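Local coordinates for endo-beta-1,4-glucanase (cellulase B) (Bacillus halodurans, PDB 4V2X), which probably hydrolyses beta-1,4-linked glucans such as xyloglucan and mixed-linkage beta-glucans with a family 5 catalytic module, aided by Ig-like and CBM46 modules, at residues V492-I497 / E542-E547. Numbering follows the deposited sequence. Where two conformers were deposited one is given.
Sequences VSNFSI and EMKLTE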
ATOM      1  N   VAL A 492     -26.362  -3.553 -44.140  1.00 20.61           N
ATOM      2  CA  VAL A 492     -25.973  -3.266 -42.747  1.00 20.78           C
ATOM      3  C   VAL A 492     -25.108  -2.016 -42.562  1.00 21.77           C
ATOM      4  O   VAL A 492     -25.075  -1.440 -41.474  1.00 22.27           O
ATOM      5  CB  VAL A 492     -25.243  -4.453 -42.074  1.00 20.89           C
ATOM      6  CG1 VAL A 492     -26.178  -5.647 -41.923  1.00 20.77           C
ATOM      7  CG2 VAL A 492     -23.966  -4.829 -42.822  1.00 21.39           C
ATOM      8  N   SER A 493     -24.386  -1.620 -43.604  1.00 21.46           N
ATOM      9  CA  SER A 493     -23.497  -0.463 -43.532  1.00 21.97           C
ATOM     10  C   SER A 493     -24.227   0.872 -43.614  1.00 21.57           C
ATOM     11  O   SER A 493     -23.668   1.898 -43.248  1.00 21.66           O
ATOM     12  CB  SER A 493     -22.437  -0.530 -44.637  1.00 23.52           C
ATOM     13  OG  SER A 493     -23.009  -0.245 -45.901  1.00 24.81           O
ATOM     14  N   ASN A 494     -25.468   0.866 -44.097  1.00 21.93           N
ATOM     15  CA  ASN A 494     -26.194   2.100 -44.342  1.00 23.50           C
ATOM     16  C   ASN A 494     -27.701   1.871 -44.302  1.00 21.77           C
ATOM     17  O   ASN A 494     -28.417   2.205 -45.244  1.00 23.24           O
ATOM     18  CB  ASN A 494     -25.763   2.665 -45.702  1.00 27.27           C
ATOM     19  CG  ASN A 494     -26.376   4.011 -46.002  1.00 32.83           C
ATOM     20  OD1 ASN A 494     -26.505   4.861 -45.120  1.00 38.15           O
ATOM     21  ND2 ASN A 494     -26.759   4.215 -47.260  1.00 36.93           N
ATOM     22  N   PHE A 495     -28.178   1.299 -43.200  1.00 20.65           N
ATOM     23  CA  PHE A 495     -29.584   0.934 -43.083  1.00 19.86           C
ATOM     24  C   PHE A 495     -30.404   2.047 -42.435  1.00 19.19           C
ATOM     25  O   PHE A 495     -30.171   2.399 -41.278  1.00 18.50           O
ATOM     26  CB  PHE A 495     -29.752  -0.348 -42.274  1.00 19.16           C
ATOM     27  CG  PHE A 495     -31.149  -0.892 -42.312  1.00 18.78           C
ATOM     28  CD1 PHE A 495     -31.587  -1.626 -43.398  1.00 19.61           C
ATOM     29  CD2 PHE A 495     -32.038  -0.646 -41.273  1.00 18.39           C
ATOM     30  CE1 PHE A 495     -32.879  -2.115 -43.449  1.00 19.73           C
ATOM     31  CE2 PHE A 495     -33.333  -1.142 -41.312  1.00 18.14           C
ATOM     32  CZ  PHE A 495     -33.755  -1.873 -42.404  1.00 19.56           C
ATOM     33  N   SER A 496     -31.369   2.571 -43.187  1.00 20.36           N
ATOM     34  CA  SER A 496     -32.269   3.621 -42.709  1.00 22.80           C
ATOM     35  C   SER A 496     -33.716   3.185 -42.887  1.00 21.98           C
ATOM     36  O   SER A 496     -34.113   2.778 -43.982  1.00 23.80           O
ATOM     37  CB  SER A 496     -32.049   4.920 -43.493  1.00 26.19           C
ATOM     38  OG  SER A 496     -30.820   5.526 -43.136  1.00 33.90           O
ATOM     39  N   ILE A 497     -34.497   3.273 -41.819  1.00 20.09           N
ATOM     40  CA  ILE A 497     -35.939   3.058 -41.892  1.00 20.45           C
ATOM     41  C   ILE A 497     -36.607   4.393 -42.240  1.00 20.19           C
ATOM     42  O   ILE A 497     -36.421   5.381 -41.524  1.00 19.14           O
ATOM     43  CB  ILE A 497     -36.502   2.526 -40.558  1.00 20.57           C
ATOM     44  CG1 ILE A 497     -35.828   1.201 -40.178  1.00 21.67           C
ATOM     45  CG2 ILE A 497     -38.011   2.337 -40.654  1.00 20.92           C
ATOM     46  CD1 ILE A 497     -36.063   0.782 -38.746  1.00 21.67           C
ATOM     47  N   GLU A 542     -35.701   9.791 -41.197  1.00 23.35           N
ATOM     48  CA  GLU A 542     -35.168   8.434 -41.234  1.00 22.70           C
ATOM     49  C   GLU A 542     -34.795   7.980 -39.836  1.00 20.30           C
ATOM     50  O   GLU A 542     -34.424   8.794 -38.998  1.00 20.64           O
ATOM     51  CB  GLU A 542     -33.925   8.364 -42.124  1.00 25.00           C
ATOM     52  CG  GLU A 542     -34.176   8.694 -43.588  1.00 30.13           C
ATOM     53  CD  GLU A 542     -32.922   8.604 -44.442  1.00 33.22           C
ATOM     54  OE1 GLU A 542     -31.813   8.515 -43.875  1.00 35.58           O
ATOM     55  OE2 GLU A 542     -33.050   8.632 -45.687  1.00 38.45           O
ATOM     56  N   MET A 543     -34.903   6.675 -39.602  1.00 18.71           N
ATOM     57  CA  MET A 543     -34.398   6.050 -38.389  1.00 19.54           C
ATOM     58  C   MET A 543     -33.208   5.185 -38.784  1.00 19.20           C
ATOM     59  O   MET A 543     -33.368   4.202 -39.512  1.00 19.66           O
ATOM     60  CB  MET A 543     -35.479   5.185 -37.756  1.00 20.56           C
ATOM     61  CG  MET A 543     -35.138   4.689 -36.374  1.00 21.63           C
ATOM     62  SD  MET A 543     -35.296   6.022 -35.181  1.00 24.59           S
ATOM     63  CE  MET A 543     -37.075   6.163 -35.058  1.00 23.72           C
ATOM     64  N   LYS A 544     -32.026   5.556 -38.299  1.00 18.29           N
ATOM     65  CA  LYS A 544     -30.786   4.869 -38.646  0.50 18.40           C
ATOM     66  C   LYS A 544     -30.509   3.740 -37.663  1.00 16.91           C
ATOM     67  O   LYS A 544     -30.597   3.940 -36.455  1.00 15.97           O
ATOM     68  CB  LYS A 544     -29.617   5.863 -38.625  0.50 20.12           C
ATOM     69  CG  LYS A 544     -28.287   5.310 -39.122  0.50 21.88           C
ATOM     70  CD  LYS A 544     -28.479   4.472 -40.375  0.50 23.22           C
ATOM     71  CE  LYS A 544     -27.395   4.699 -41.413  0.50 23.83           C
ATOM     72  NZ  LYS A 544     -26.133   3.985 -41.097  0.50 25.43           N
ATOM     73  N   LEU A 545     -30.188   2.562 -38.187  1.00 15.75           N
ATOM     74  CA  LEU A 545     -29.676   1.455 -37.375  1.00 15.47           C
ATOM     75  C   LEU A 545     -28.241   1.304 -37.831  1.00 15.28           C
ATOM     76  O   LEU A 545     -27.998   1.111 -39.021  1.00 16.49           O
ATOM     77  CB  LEU A 545     -30.442   0.150 -37.613  1.00 15.54           C
ATOM     78  CG  LEU A 545     -31.949   0.166 -37.351  1.00 16.68           C
ATOM     79  CD1 LEU A 545     -32.523  -1.230 -37.512  1.00 17.46           C
ATOM     80  CD2 LEU A 545     -32.269   0.708 -35.971  1.00 17.95           C
ATOM     81  N   THR A 546     -27.297   1.390 -36.902  1.00 14.59           N
ATOM     82  CA  THR A 546     -25.884   1.510 -37.278  1.00 15.37           C
ATOM     83  C   THR A 546     -25.240   0.183 -37.641  1.00 15.40           C
ATOM     84  O   THR A 546     -25.725  -0.899 -37.280  1.00 14.95           O
ATOM     85  CB  THR A 546     -25.051   2.129 -36.149  1.00 15.43           C
ATOM     86  OG1 THR A 546     -25.038   1.242 -35.034  1.00 15.12           O
ATOM     87  CG2 THR A 546     -25.607   3.493 -35.739  1.00 15.11           C
ATOM     88  N   GLU A 547     -24.109   0.268 -38.330  1.00 15.53           N
ATOM     89  CA  GLU A 547     -23.319  -0.930 -38.605  1.00 16.70           C
ATOM     90  C   GLU A 547     -22.850  -1.601 -37.313  1.00 15.70           C
ATOM     91  O   GLU A 547     -22.789  -2.828 -37.228  1.00 15.94           O
ATOM     92  CB  GLU A 547     -22.122  -0.601 -39.501  1.00 19.08           C
ATOM     93  CG  GLU A 547     -21.444  -1.856 -40.021  1.00 21.31           C
ATOM     94  CD  GLU A 547     -20.463  -1.607 -41.149  1.00 25.01           C
ATOM     95  OE1 GLU A 547     -20.545  -0.549 -41.812  1.00 26.74           O
ATOM     96  OE2 GLU A 547     -19.610  -2.496 -41.376  1.00 28.64           O
TER
HETATM   97  O   HOH W   1     -26.211   1.040 -40.972  1.00 18.70           O
HETATM   98  O   HOH W   2     -21.197   2.020 -41.556  1.00 24.48           O
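Ile497 and Met543 exchange both of their backbone hydrogen bonds: Ile497 N reaches Met543 O at 2.7 Å, and Met543 N reaches Ile497 O at 2.8 Å. One step along, Leu545 N gives its hydrogen to Phe495 O (3.1 Å), but the return bond is absent. Instead a water takes over where the strands part. It donates to Leu545 O (2.6 Å) and Val492 O and accepts from Phe495 N, so one molecule satisfies three backbone groups at the end of the ladder. A long, flexible lysine can fold back over this gap, and in one of its two modelled conformers Lys544 probably brings NZ to the same water. These are neighbouring antiparallel strands in the beta-sandwich of the C-terminal carbohydrate-binding module, CBM46. On the partly exposed face, Ser496 OG donates to Glu542 OE1 (3.2 Å), meeting the carboxylate from well above its plane; a small hydroxyl and an extended acid suit such a surface. Inward, the Phe495 ring lies alongside Leu545, with Phe495 CD2 3.8 Å from Leu545 CD1, and Ile497 packs on Met543; apolar residues belong here, since Val581, Leu560 and Phe562 of other strands cover this side. Beyond the strands a second water donates to both Ser493 O and Glu547 OE1 (2.7 Å from the latter), while Thr546, as N-cap of helix 547-551, turns OG1 to Phe549 N and Tyr532 O.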